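Local coordinates for protein cypemycin cysteine dehydrogenase (decarboxylating) (Streptomyces sp, PDB 6JDD) that catalyses the oxidative decarboxylation of the C-terminal cysteine of the cypemycin precursor peptide, a flavin-dependent step in linaridin biosynthesis, at residues 111-114 with 115-119. Numbering follows the deposited sequence.
Sequences PALM and MLQLT. With FAD (flavin-adenine dinucleotide), chain B.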
loop_
_atom_site.group_PDB
_atom_site.type_symbol
_atom_site.label_atom_id
_atom_site.label_comp_id
_atom_site.label_asym_id
_atom_site.label_seq_id
_atom_site.Cartn_x
_atom_site.Cartn_y
_atom_site.Cartn_z
ATOM N N PRO A 111 -9.789 -26.230 2.962
ATOM C CA PRO A 111 -9.117 -27.528 2.877
ATOM C C PRO A 111 -9.414 -28.445 4.060
ATOM O O PRO A 111 -9.418 -29.592 3.849
ATOM C CB PRO A 111 -7.638 -27.100 2.817
ATOM C CG PRO A 111 -7.627 -25.698 3.381
ATOM C CD PRO A 111 -8.901 -25.071 2.912
ATOM N N ALA A 112 -9.628 -27.905 5.267
ATOM C CA ALA A 112 -10.026 -28.688 6.463
ATOM C C ALA A 112 -11.401 -29.304 6.208
ATOM O O ALA A 112 -11.641 -30.423 6.596
ATOM C CB ALA A 112 -10.031 -27.879 7.736
ATOM N N LEU A 113 -12.291 -28.585 5.545
ATOM C CA LEU A 113 -13.622 -29.176 5.293
ATOM C C LEU A 113 -13.538 -30.241 4.203
ATOM O O LEU A 113 -14.237 -31.217 4.337
ATOM C CB LEU A 113 -14.683 -28.099 5.079
ATOM C CG LEU A 113 -15.631 -28.008 6.268
ATOM C CD1 LEU A 113 -15.294 -26.848 7.168
ATOM C CD2 LEU A 113 -17.077 -27.987 5.850
ATOM N N MET A 114 -12.713 -30.047 3.176
ATOM C CA MET A 114 -12.485 -31.132 2.195
ATOM C C MET A 114 -12.029 -32.368 2.987
ATOM O O MET A 114 -12.598 -33.425 2.822
ATOM C CB MET A 114 -11.446 -30.718 1.140
ATOM C CG MET A 114 -11.088 -31.803 0.128
ATOM S SD MET A 114 -12.447 -32.081 -1.001
ATOM C CE MET A 114 -12.141 -30.772 -2.196
ATOM N N MET A 115 -11.045 -32.159 3.858
ATOM C CA MET A 115 -10.412 -33.213 4.669
ATOM C C MET A 115 -11.481 -33.924 5.495
ATOM O O MET A 115 -11.537 -35.137 5.448
ATOM C CB MET A 115 -9.367 -32.543 5.549
ATOM C CG MET A 115 -8.588 -33.502 6.409
ATOM S SD MET A 115 -7.442 -32.600 7.453
ATOM C CE MET A 115 -8.540 -31.787 8.604
ATOM N N LEU A 116 -12.326 -33.176 6.198
ATOM C CA LEU A 116 -13.341 -33.746 7.098
ATOM C C LEU A 116 -14.429 -34.453 6.258
ATOM O O LEU A 116 -14.976 -35.437 6.733
ATOM C CB LEU A 116 -13.920 -32.647 7.997
ATOM C CG LEU A 116 -12.955 -32.086 9.038
ATOM C CD1 LEU A 116 -13.613 -31.031 9.886
ATOM C CD2 LEU A 116 -12.397 -33.165 9.923
ATOM N N GLN A 117 -14.746 -33.956 5.050
ATOM C CA GLN A 117 -15.684 -34.661 4.151
ATOM C C GLN A 117 -15.083 -36.019 3.749
ATOM O O GLN A 117 -15.862 -36.978 3.618
ATOM C CB GLN A 117 -16.001 -33.868 2.872
ATOM C CG GLN A 117 -16.842 -32.583 3.042
ATOM C CD GLN A 117 -18.163 -32.736 3.762
ATOM O OE1 GLN A 117 -18.742 -33.829 3.810
ATOM N NE2 GLN A 117 -18.649 -31.632 4.331
ATOM N N LEU A 118 -13.775 -36.138 3.532
ATOM C CA LEU A 118 -13.220 -37.335 2.865
ATOM C C LEU A 118 -12.744 -38.359 3.897
ATOM O O LEU A 118 -12.590 -39.541 3.564
ATOM C CB LEU A 118 -12.100 -36.927 1.904
ATOM C CG LEU A 118 -12.496 -36.009 0.752
ATOM C CD1 LEU A 118 -11.299 -35.720 -0.106
ATOM C CD2 LEU A 118 -13.560 -36.637 -0.095
ATOM N N THR A 119 -12.526 -37.961 5.133
ATOM C CA THR A 119 -11.949 -38.910 6.107
ATOM C C THR A 119 -12.989 -40.000 6.403
ATOM O O THR A 119 -14.204 -39.702 6.408
ATOM C CB THR A 119 -11.437 -38.210 7.364
ATOM O OG1 THR A 119 -10.773 -39.184 8.170
ATOM C CG2 THR A 119 -12.554 -37.567 8.150
HETATM P PA FAD B . -15.063 -20.363 -5.741
HETATM O O1A FAD B . -15.867 -19.250 -6.329
HETATM O O2A FAD B . -13.575 -20.256 -5.776
HETATM O O5B FAD B . -15.542 -20.625 -4.233
HETATM C C5B FAD B . -14.868 -19.922 -3.159
HETATM C C4B FAD B . -15.784 -19.843 -1.962
HETATM O O4B FAD B . -15.834 -18.472 -1.491
HETATM C C3B FAD B . -17.244 -20.251 -2.205
HETATM O O3B FAD B . -17.788 -20.918 -1.073
HETATM C C2B FAD B . -17.930 -18.903 -2.446
HETATM O O2B FAD B . -19.310 -18.933 -2.155
HETATM C C1B FAD B . -17.166 -18.012 -1.474
HETATM N N9A FAD B . -17.166 -16.603 -1.847
HETATM C C8A FAD B . -18.146 -15.912 -2.515
HETATM N N7A FAD B . -17.838 -14.648 -2.697
HETATM C C5A FAD B . -16.584 -14.504 -2.115
HETATM C C6A FAD B . -15.718 -13.403 -1.976
HETATM N N6A FAD B . -15.990 -12.184 -2.434
HETATM N N1A FAD B . -14.542 -13.613 -1.338
HETATM C C2A FAD B . -14.273 -14.843 -0.879
HETATM N N3A FAD B . -15.008 -15.949 -0.951
HETATM C C4A FAD B . -16.165 -15.706 -1.588
HETATM N N1 FAD B . -11.794 -29.583 -5.322
HETATM C C2 FAD B . -12.525 -30.468 -6.038
HETATM O O2 FAD B . -13.740 -30.579 -5.860
HETATM N N3 FAD B . -11.962 -31.270 -6.981
HETATM C C4 FAD B . -10.618 -31.230 -7.261
HETATM O O4 FAD B . -10.154 -31.970 -8.117
HETATM C C4X FAD B . -9.824 -30.321 -6.536
HETATM N N5 FAD B . -8.542 -30.269 -6.790
HETATM C C5X FAD B . -7.791 -29.377 -6.072
HETATM C C6 FAD B . -6.411 -29.307 -6.332
HETATM C C7 FAD B . -5.596 -28.436 -5.649
HETATM C C7M FAD B . -4.121 -28.387 -5.954
HETATM C C8 FAD B . -6.155 -27.587 -4.662
HETATM C C8M FAD B . -5.283 -26.623 -3.902
HETATM C C9 FAD B . -7.509 -27.646 -4.398
HETATM C C9A FAD B . -8.349 -28.534 -5.091
HETATM N N10 FAD B . -9.719 -28.619 -4.849
HETATM C C10 FAD B . -10.502 -29.511 -5.558
HETATM C "C1'" FAD B . -10.339 -27.753 -3.830
HETATM C "C2'" FAD B . -11.042 -26.559 -4.447
HETATM O "O2'" FAD B . -10.084 -25.700 -5.058
HETATM C "C3'" FAD B . -11.822 -25.775 -3.389
HETATM O "O3'" FAD B . -12.918 -26.562 -2.932
HETATM C "C4'" FAD B . -12.347 -24.426 -3.886
HETATM O "O4'" FAD B . -13.039 -23.761 -2.828
HETATM C "C5'" FAD B . -13.270 -24.568 -5.075
HETATM O "O5'" FAD B . -13.875 -23.280 -5.375
HETATM P P FAD B . -14.708 -23.104 -6.734
HETATM O O1P FAD B . -15.688 -24.224 -6.837
HETATM O O2P FAD B . -13.744 -22.883 -7.853
HETATM O O3P FAD B . -15.497 -21.738 -6.443
#
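Successive i to i+4 backbone bonds wind 111-118 into a short helix: Met115 N donates to Pro111 O at 3.0 Å, Leu116 and Gln117 N follow to the carbonyls of Ala112 and Leu113, and the last bond, Leu118 N to Met114 O, is weak. Met114 and Leu118 lie one turn apart on one flank, Met114 SD 3.9 Å from Leu118 CD1, their side chains crossing at a slant. With CG anti to the backbone N (chi1 177°) and bends at the next two bonds, Met114 reaches the flavin; its methyl CE stands above the pyrimidine plane but just outside the ring at its N1 edge, 3.4 Å from FAD N1. Shortened to an alanine here, the side chain would probably leave a gap beside that edge and deprive Leu118 CD1 of its sulfur neighbour. On another flank, Ala112 CB meets Met115 CE at 4.3 Å, beside His14 and His12 of strand 10-15. Gln117 binds Leu103 and Arg107 carbonyls through NE2 and Asn133 of the second subunit through OE1. That subunit supplies many of the flavin's hydrogen bonds, and its Pro130 packs on Met114. The helix thus joins the parallel sheet of a Rossmann-like flavoprotein fold to an intersubunit FAD site.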